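Local coordinates for protein putative mandelate racemase (Zymomonas mobilis, PDB 2OX4) that binds magnesium and probably acts as a lyase, perhaps a dehydratase, of the mandelate racemase group within the enolase superfamily, at residues T6-I10 with V390-A394; E9-V13 with P23-K27; I54-A59 with G94-F98. All blocks are in the same frame, centred on the assembly; numbering follows the deposited sequence.

Contact 1. Residues T6-I10 with V390-A394; sequences TKIEI and VSIEA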
loop_
_atom_site.group_PDB
_atom_site.type_symbol
_atom_site.label_atom_id
_atom_site.label_comp_id
_atom_site.label_asym_id
_atom_site.label_seq_id
_atom_site.Cartn_x
_atom_site.Cartn_y
_atom_site.Cartn_z
ATOM N N THR C 6 23.119 35.298 30.086
ATOM C CA THR C 6 22.916 35.963 31.377
ATOM C C THR C 6 21.594 36.714 31.463
ATOM O O THR C 6 21.099 36.984 32.563
ATOM C CB THR C 6 24.044 36.975 31.675
ATOM O OG1 THR C 6 24.211 37.845 30.545
ATOM C CG2 THR C 6 25.349 36.253 31.980
ATOM N N LYS C 7 21.030 37.075 30.311
ATOM C CA LYS C 7 19.782 37.827 30.289
ATOM C C LYS C 7 19.002 37.517 29.018
ATOM O O LYS C 7 19.590 37.291 27.954
ATOM C CB LYS C 7 20.049 39.339 30.357
ATOM C CG LYS C 7 18.819 40.150 30.714
ATOM C CD LYS C 7 18.952 41.601 30.281
ATOM C CE LYS C 7 19.919 42.360 31.148
ATOM N NZ LYS C 7 19.901 43.816 30.844
ATOM N N ILE C 8 17.685 37.496 29.152
ATOM C CA ILE C 8 16.784 37.268 28.035
ATOM C C ILE C 8 15.680 38.311 28.149
ATOM O O ILE C 8 15.036 38.437 29.189
ATOM C CB ILE C 8 16.211 35.832 28.062
ATOM C CG1 ILE C 8 17.306 34.820 27.700
ATOM C CG2 ILE C 8 15.006 35.693 27.090
ATOM C CD1 ILE C 8 16.955 33.389 28.042
ATOM N N GLU C 9 15.478 39.067 27.073
ATOM C CA GLU C 9 14.453 40.094 27.061
ATOM C C GLU C 9 13.463 39.830 25.954
ATOM O O GLU C 9 13.857 39.542 24.832
ATOM C CB GLU C 9 15.081 41.467 26.852
ATOM C CG GLU C 9 16.061 41.855 27.941
ATOM C CD GLU C 9 16.882 43.076 27.536
ATOM O OE1 GLU C 9 17.912 42.907 26.853
ATOM O OE2 GLU C 9 16.480 44.201 27.880
ATOM N N ILE C 10 12.174 39.930 26.266
ATOM C CA ILE C 10 11.146 39.581 25.280
ATOM C C ILE C 10 10.243 40.784 25.051
ATOM O O ILE C 10 9.725 41.358 26.003
ATOM C CB ILE C 10 10.305 38.349 25.733
ATOM C CG1 ILE C 10 11.215 37.140 25.951
ATOM C CG2 ILE C 10 9.213 38.019 24.707
ATOM C CD1 ILE C 10 10.793 36.305 27.134
ATOM N N VAL C 390 9.295 41.814 28.967
ATOM C CA VAL C 390 9.633 40.892 30.060
ATOM C C VAL C 390 11.132 40.609 30.030
ATOM O O VAL C 390 11.705 40.383 28.965
ATOM C CB VAL C 390 8.814 39.562 29.981
ATOM C CG1 VAL C 390 9.277 38.567 31.051
ATOM C CG2 VAL C 390 7.310 39.832 30.133
ATOM N N SER C 391 11.761 40.647 31.203
ATOM C CA SER C 391 13.192 40.418 31.342
ATOM C C SER C 391 13.351 39.224 32.275
ATOM O O SER C 391 12.638 39.113 33.275
ATOM C CB SER C 391 13.851 41.659 31.962
ATOM O OG SER C 391 15.263 41.545 32.001
ATOM N N ILE C 392 14.259 38.318 31.930
ATOM C CA ILE C 392 14.628 37.202 32.801
ATOM C C ILE C 392 16.144 37.193 32.917
ATOM O O ILE C 392 16.839 37.145 31.907
ATOM C CB ILE C 392 14.173 35.835 32.213
ATOM C CG1 ILE C 392 12.645 35.767 32.076
ATOM C CG2 ILE C 392 14.682 34.675 33.074
ATOM C CD1 ILE C 392 12.130 36.051 30.683
ATOM N N GLU C 393 16.672 37.238 34.136
ATOM C CA GLU C 393 18.129 37.239 34.273
ATOM C C GLU C 393 18.765 36.311 35.293
ATOM O O GLU C 393 18.080 35.697 36.110
ATOM C CB GLU C 393 18.723 38.648 34.326
ATOM C CG GLU C 393 18.091 39.594 35.312
ATOM C CD GLU C 393 18.544 41.020 35.081
ATOM O OE1 GLU C 393 19.762 41.230 34.893
ATOM O OE2 GLU C 393 17.687 41.931 35.082
ATOM N N ALA C 394 20.089 36.203 35.193
ATOM C CA ALA C 394 20.896 35.391 36.087
ATOM C C ALA C 394 21.000 36.032 37.477
ATOM O O ALA C 394 21.187 37.248 37.605
ATOM C CB ALA C 394 22.281 35.184 35.480
HETATM O O HOH W 1 20.304 43.777 34.100
#
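Ile8 and Ile392 form a hydrogen-bonded antiparallel pair in the sheet of the N-terminal capping domain, where a strand from the far end of the chain lies beside the first one, as in other enolase-superfamily proteins. A reciprocal pair of backbone bonds joins them, Ile8 N to Ile392 O and Ile392 N to Ile8 O, each 2.9 Å. Ile10 and Val390 repeat the arrangement, and Ala394 N donates to Thr6 O. Between these pairs Lys7 stands beside Glu393, and Glu9 beside Ser391.

Lys7 and Glu393 run alongside each other, Lys7 CG lying 3.9 Å from Glu393 CB. With CG anti to the backbone N (chi1 -164°) and a bend at chi3 (-73°), Lys7 NZ stays 4.8 Å from Glu393 OE1, too far for a salt bridge. A water spans the interval, donating to Glu393 OE1 at 2.7 Å and accepting only a weak bond from Lys7 NZ. Replacing Lys7 by an alanine would probably cost the water one of its anchors and Glu393 the opposite charge that lies along its flank.

Further out, Glu9 OE2 is hydrogen-bonded to the hydroxyls of Tyr389, next to Val390 on the partner strand, and Tyr384. Thr6 and Lys7 both face Ser29 of strand 24-30, making a classic beta bulge on the other edge of strand 5-13. Beyond Ser391, His399 of the C-terminal histidine tag adds a backbone bond. Ile8, Ile10 and Ile392 lie on the face opposite Lys7 and Glu9, against helix 48-62; there the ends of Ile10 and Ile392 meet at an angle, CD1 to CD1, at 3.8 Å.

Contact 2. Residues E9-V13 with P23-K27; sequences EIFHV and PILVK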
loop_
_atom_site.group_PDB
_atom_site.type_symbol
_atom_site.label_atom_id
_atom_site.label_comp_id
_atom_site.label_asym_id
_atom_site.label_seq_id
_atom_site.Cartn_x
_atom_site.Cartn_y
_atom_site.Cartn_z
ATOM N N GLU C 9 15.478 39.067 27.073
ATOM C CA GLU C 9 14.453 40.094 27.061
ATOM C C GLU C 9 13.463 39.830 25.954
ATOM O O GLU C 9 13.857 39.542 24.832
ATOM C CB GLU C 9 15.081 41.467 26.852
ATOM C CG GLU C 9 16.061 41.855 27.941
ATOM C CD GLU C 9 16.882 43.076 27.536
ATOM O OE1 GLU C 9 17.912 42.907 26.853
ATOM O OE2 GLU C 9 16.480 44.201 27.880
ATOM N N ILE C 10 12.174 39.930 26.266
ATOM C CA ILE C 10 11.146 39.581 25.280
ATOM C C ILE C 10 10.243 40.784 25.051
ATOM O O ILE C 10 9.725 41.358 26.003
ATOM C CB ILE C 10 10.305 38.349 25.733
ATOM C CG1 ILE C 10 11.215 37.140 25.951
ATOM C CG2 ILE C 10 9.213 38.019 24.707
ATOM C CD1 ILE C 10 10.793 36.305 27.134
ATOM N N PHE C 11 10.065 41.150 23.784
ATOM C CA PHE C 11 9.303 42.341 23.410
ATOM C C PHE C 11 8.081 41.912 22.617
ATOM O O PHE C 11 8.207 41.491 21.469
ATOM C CB PHE C 11 10.158 43.258 22.521
ATOM C CG PHE C 11 11.466 43.668 23.139
ATOM C CD1 PHE C 11 12.600 42.865 23.016
ATOM C CD2 PHE C 11 11.574 44.875 23.820
ATOM C CE1 PHE C 11 13.808 43.237 23.585
ATOM C CE2 PHE C 11 12.778 45.258 24.393
ATOM C CZ PHE C 11 13.901 44.447 24.273
ATOM N N HIS C 12 6.905 42.009 23.224
ATOM C CA HIS C 12 5.674 41.786 22.485
ATOM C C HIS C 12 5.173 43.175 22.037
ATOM O O HIS C 12 4.562 43.923 22.817
ATOM C CB HIS C 12 4.646 41.027 23.342
ATOM C CG HIS C 12 3.406 40.630 22.598
ATOM N ND1 HIS C 12 2.270 40.169 23.234
ATOM C CD2 HIS C 12 3.121 40.625 21.270
ATOM C CE1 HIS C 12 1.340 39.900 22.333
ATOM N NE2 HIS C 12 1.829 40.167 21.135
ATOM N N VAL C 13 5.500 43.521 20.796
ATOM C CA VAL C 13 5.367 44.900 20.294
ATOM C C VAL C 13 3.890 45.280 20.281
ATOM O O VAL C 13 3.037 44.464 19.907
ATOM C CB VAL C 13 5.975 45.056 18.872
ATOM C CG1 VAL C 13 5.758 46.490 18.339
ATOM C CG2 VAL C 13 7.461 44.737 18.894
ATOM N N PRO C 23 4.318 41.996 16.441
ATOM C CA PRO C 23 5.533 41.172 16.422
ATOM C C PRO C 23 6.080 40.802 17.799
ATOM O O PRO C 23 5.827 41.496 18.789
ATOM C CB PRO C 23 6.558 42.036 15.683
ATOM C CG PRO C 23 5.803 43.155 15.081
ATOM C CD PRO C 23 4.500 43.292 15.766
ATOM N N ILE C 24 6.812 39.690 17.845
ATOM C CA ILE C 24 7.376 39.182 19.089
ATOM C C ILE C 24 8.870 38.969 18.866
ATOM O O ILE C 24 9.280 38.144 18.032
ATOM C CB ILE C 24 6.717 37.851 19.567
ATOM C CG1 ILE C 24 5.185 37.908 19.481
ATOM C CG2 ILE C 24 7.155 37.549 21.010
ATOM C CD1 ILE C 24 4.606 37.249 18.220
ATOM N N LEU C 25 9.671 39.732 19.607
ATOM C CA LEU C 25 11.123 39.691 19.464
ATOM C C LEU C 25 11.778 39.272 20.770
ATOM O O LEU C 25 11.237 39.520 21.849
ATOM C CB LEU C 25 11.651 41.058 19.019
ATOM C CG LEU C 25 11.207 41.455 17.610
ATOM C CD1 LEU C 25 11.272 42.952 17.387
ATOM C CD2 LEU C 25 12.037 40.729 16.579
ATOM N N VAL C 26 12.935 38.624 20.655
ATOM C CA VAL C 26 13.718 38.166 21.797
ATOM C C VAL C 26 15.150 38.635 21.652
ATOM O O VAL C 26 15.751 38.510 20.576
ATOM C CB VAL C 26 13.646 36.608 22.015
ATOM C CG1 VAL C 26 14.368 35.835 20.899
ATOM C CG2 VAL C 26 14.222 36.230 23.383
ATOM N N LYS C 27 15.680 39.190 22.740
ATOM C CA LYS C 27 17.079 39.587 22.809
ATOM C C LYS C 27 17.799 38.781 23.888
ATOM O O LYS C 27 17.424 38.806 25.074
ATOM C CB LYS C 27 17.201 41.108 23.059
ATOM C CG LYS C 27 18.654 41.615 23.177
ATOM C CD LYS C 27 18.711 43.139 23.421
ATOM C CE LYS C 27 20.123 43.607 23.698
ATOM N NZ LYS C 27 20.169 45.103 23.773
HETATM O O HOH W 2 18.987 40.497 26.833
HETATM O O HOH W 3 19.702 44.808 27.070
#
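The beta hairpin that opens the capping domain joins Glu9-Val13 to Pro23-Lys27, with Glu9 facing Lys27 and Phe11 facing Leu25 in hydrogen-bonded antiparallel pairs. Phe11 N donates almost straight to Leu25 O (2.8 Å, 176° at the hydrogen), and Val13 N continues to Pro23 O.

Side chains sort by face. On one, Lys27, its CG anti to the backbone N (chi1 179°) and the chain straight beyond, runs beside Glu9; OE1 of Glu9 touches CD of Lys27 at 3.5 Å while NZ stays beyond salt-bridge distance. A water donates to Glu9 OE1 at 2.6 Å and takes a weak bond from Lys27 NZ, whereas OE2 keeps its partners Tyr389 and Tyr384. Lys27 CB meets the edge of the Phe11 ring at CE1 (4.0 Å), and the ammonium group makes a cation-pi contact with Tyr35; Phe11 meets Tyr384 edge-to-face.

On the other face, CG1 of Ile10 meets CG2 of Val26 at 4.1 Å. His12 lies alongside Ile24, its CD2 3.9 Å from Ile24 CG1, with Pro23 O in plane at the imidazole edge; NE2 bonds a glycerol, probably from the crystallisation liquor. In the loop between, Arg22 bonds the carbonyl oxygens of His12 and Val13. This is the two-stranded start of the antiparallel sheet that characterises the enolase-type N-terminal domain.

Contact 3. Residues I54-A59 with G94-F98; sequences ILKDYA and GISAF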
loop_
_atom_site.group_PDB
_atom_site.type_symbol
_atom_site.label_atom_id
_atom_site.label_comp_id
_atom_site.label_asym_id
_atom_site.label_seq_id
_atom_site.Cartn_x
_atom_site.Cartn_y
_atom_site.Cartn_z
ATOM N N ILE C 54 5.452 31.602 25.797
ATOM C CA ILE C 54 6.369 30.471 25.590
ATOM C C ILE C 54 7.837 30.885 25.721
ATOM O O ILE C 54 8.660 30.131 26.271
ATOM C CB ILE C 54 6.100 29.647 24.284
ATOM C CG1 ILE C 54 6.684 28.229 24.402
ATOM C CG2 ILE C 54 6.706 30.321 23.043
ATOM C CD1 ILE C 54 5.959 27.313 25.346
ATOM N N LEU C 55 8.163 32.087 25.237
ATOM C CA LEU C 55 9.542 32.571 25.313
ATOM C C LEU C 55 9.940 32.797 26.767
ATOM O O LEU C 55 11.039 32.411 27.187
ATOM C CB LEU C 55 9.715 33.846 24.484
ATOM C CG LEU C 55 9.622 33.630 22.970
ATOM C CD1 LEU C 55 9.572 34.978 22.266
ATOM C CD2 LEU C 55 10.824 32.818 22.480
ATOM N N LYS C 56 9.016 33.361 27.544
ATOM C CA LYS C 56 9.219 33.546 28.977
ATOM C C LYS C 56 9.464 32.207 29.686
ATOM O O LYS C 56 10.356 32.096 30.528
ATOM C CB LYS C 56 8.023 34.295 29.584
ATOM C CG LYS C 56 8.028 34.421 31.109
ATOM C CD LYS C 56 6.753 35.097 31.616
ATOM C CE LYS C 56 6.528 34.789 33.095
ATOM N NZ LYS C 56 5.391 33.837 33.357
ATOM N N ASP C 57 8.689 31.184 29.335
ATOM C CA ASP C 57 8.832 29.893 30.012
ATOM C C ASP C 57 10.134 29.186 29.644
ATOM O O ASP C 57 10.817 28.632 30.517
ATOM C CB ASP C 57 7.634 29.003 29.708
ATOM C CG ASP C 57 6.391 29.425 30.484
ATOM O OD1 ASP C 57 6.500 30.228 31.436
ATOM O OD2 ASP C 57 5.299 28.965 30.127
ATOM N N TYR C 58 10.479 29.219 28.360
ATOM C CA TYR C 58 11.721 28.582 27.897
ATOM C C TYR C 58 12.949 29.282 28.462
ATOM O O TYR C 58 13.987 28.646 28.671
ATOM C CB TYR C 58 11.834 28.569 26.373
ATOM C CG TYR C 58 10.908 27.612 25.642
ATOM C CD1 TYR C 58 10.830 27.631 24.246
ATOM C CD2 TYR C 58 10.113 26.692 26.334
ATOM C CE1 TYR C 58 9.995 26.762 23.551
ATOM C CE2 TYR C 58 9.268 25.830 25.646
ATOM C CZ TYR C 58 9.216 25.865 24.263
ATOM O OH TYR C 58 8.374 25.009 23.579
ATOM N N ALA C 59 12.817 30.587 28.705
ATOM C CA ALA C 59 13.941 31.426 29.164
ATOM C C ALA C 59 14.569 30.863 30.433
ATOM O O ALA C 59 15.795 30.866 30.581
ATOM C CB ALA C 59 13.491 32.888 29.380
ATOM N N GLY C 94 8.736 29.174 19.910
ATOM C CA GLY C 94 9.623 29.487 21.030
ATOM C C GLY C 94 11.029 28.955 20.804
ATOM O O GLY C 94 12.010 29.667 20.989
ATOM N N ILE C 95 11.123 27.700 20.379
ATOM C CA ILE C 95 12.412 27.124 19.968
ATOM C C ILE C 95 13.056 27.970 18.854
ATOM O O ILE C 95 14.244 28.301 18.934
ATOM C CB ILE C 95 12.265 25.643 19.545
ATOM C CG1 ILE C 95 11.645 24.833 20.690
ATOM C CG2 ILE C 95 13.617 25.067 19.199
ATOM C CD1 ILE C 95 11.576 23.281 20.427
ATOM N N SER C 96 12.244 28.365 17.873
ATOM C CA SER C 96 12.704 29.098 16.684
ATOM C C SER C 96 13.372 30.413 17.069
ATOM O O SER C 96 14.468 30.719 16.586
ATOM C CB SER C 96 11.531 29.427 15.763
ATOM O OG SER C 96 10.882 28.262 15.280
ATOM N N ALA C 97 12.702 31.194 17.919
ATOM C CA ALA C 97 13.153 32.565 18.174
ATOM C C ALA C 97 14.493 32.545 18.889
ATOM O O ALA C 97 15.426 33.275 18.521
ATOM C CB ALA C 97 12.105 33.366 18.952
ATOM N N PHE C 98 14.609 31.668 19.879
ATOM C CA PHE C 98 15.865 31.474 20.574
ATOM C C PHE C 98 16.977 31.003 19.644
ATOM O O PHE C 98 18.089 31.539 19.676
ATOM C CB PHE C 98 15.673 30.536 21.774
ATOM C CG PHE C 98 15.066 31.225 22.961
ATOM C CD1 PHE C 98 13.819 30.859 23.436
ATOM C CD2 PHE C 98 15.747 32.274 23.582
ATOM C CE1 PHE C 98 13.270 31.508 24.545
ATOM C CE2 PHE C 98 15.201 32.926 24.693
ATOM C CZ PHE C 98 13.965 32.549 25.167
#
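Tyr58 lays the edge of its ring along the backbone of the neighbouring helix, CE1 3.5 Å from Ile95 N, with that nitrogen and Gly94 C in the ring plane. CG1 of Ile54, anti to the backbone N (chi1 -158°), rests over the rim of one phenol face, while CG2 is turned to Gly94 CA, 3.6 Å away. The hydroxyl is fixed by a hydrogen bond to Ile91 O, one turn before Gly94. Gly94 allows this approach: a CB there would clash with Tyr58 CE1 and with Ile54 CG2.

Segments 54-59 and 94-98, of two capping-domain helices, cross at -70° with their axes 9.5 Å apart at closest, and the helices pack on the sheet as well. Leu55 and Phe98 pass alongside in opposing senses, and CD2 of Leu55 touches Phe98 CE1 at 3.5 Å and Ala97 CB at 3.8 Å. CB of Tyr58 meets the same CE1, at 3.7 Å. Phe98 also brings its ring edge to Leu55 O, which lies in the ring plane 3.6 Å from CZ. On the side of helix 48-62 turned from Gly94-Phe98, Lys56 NZ bonds Ser49 OG, and Asp57 OD2 bonds Ser49 N, of a second subunit.

The three contacts lie about 10 to 11 Å apart, centre to centre, and all belong to the capping domain, away from the magnesium site. Contact 2 closes first along the chain, as a hairpin; contact 3 follows as a helix pair; contact 1 is completed only when the chain returns from the barrel to strand 5-13. Contacts 1 and 2 use the two edges of that strand and share Glu9 and Ile10. Contact 3 sits against the sheet: Ile10 CD1 reaches Lys56 N at 3.5 Å, and Val26 CG2 and Ile8 CG2 both meet Phe98 CE2. Ile392 CD1 on Ala59 CB brings the C-terminal strand into the same apolar packing between sheet and helices.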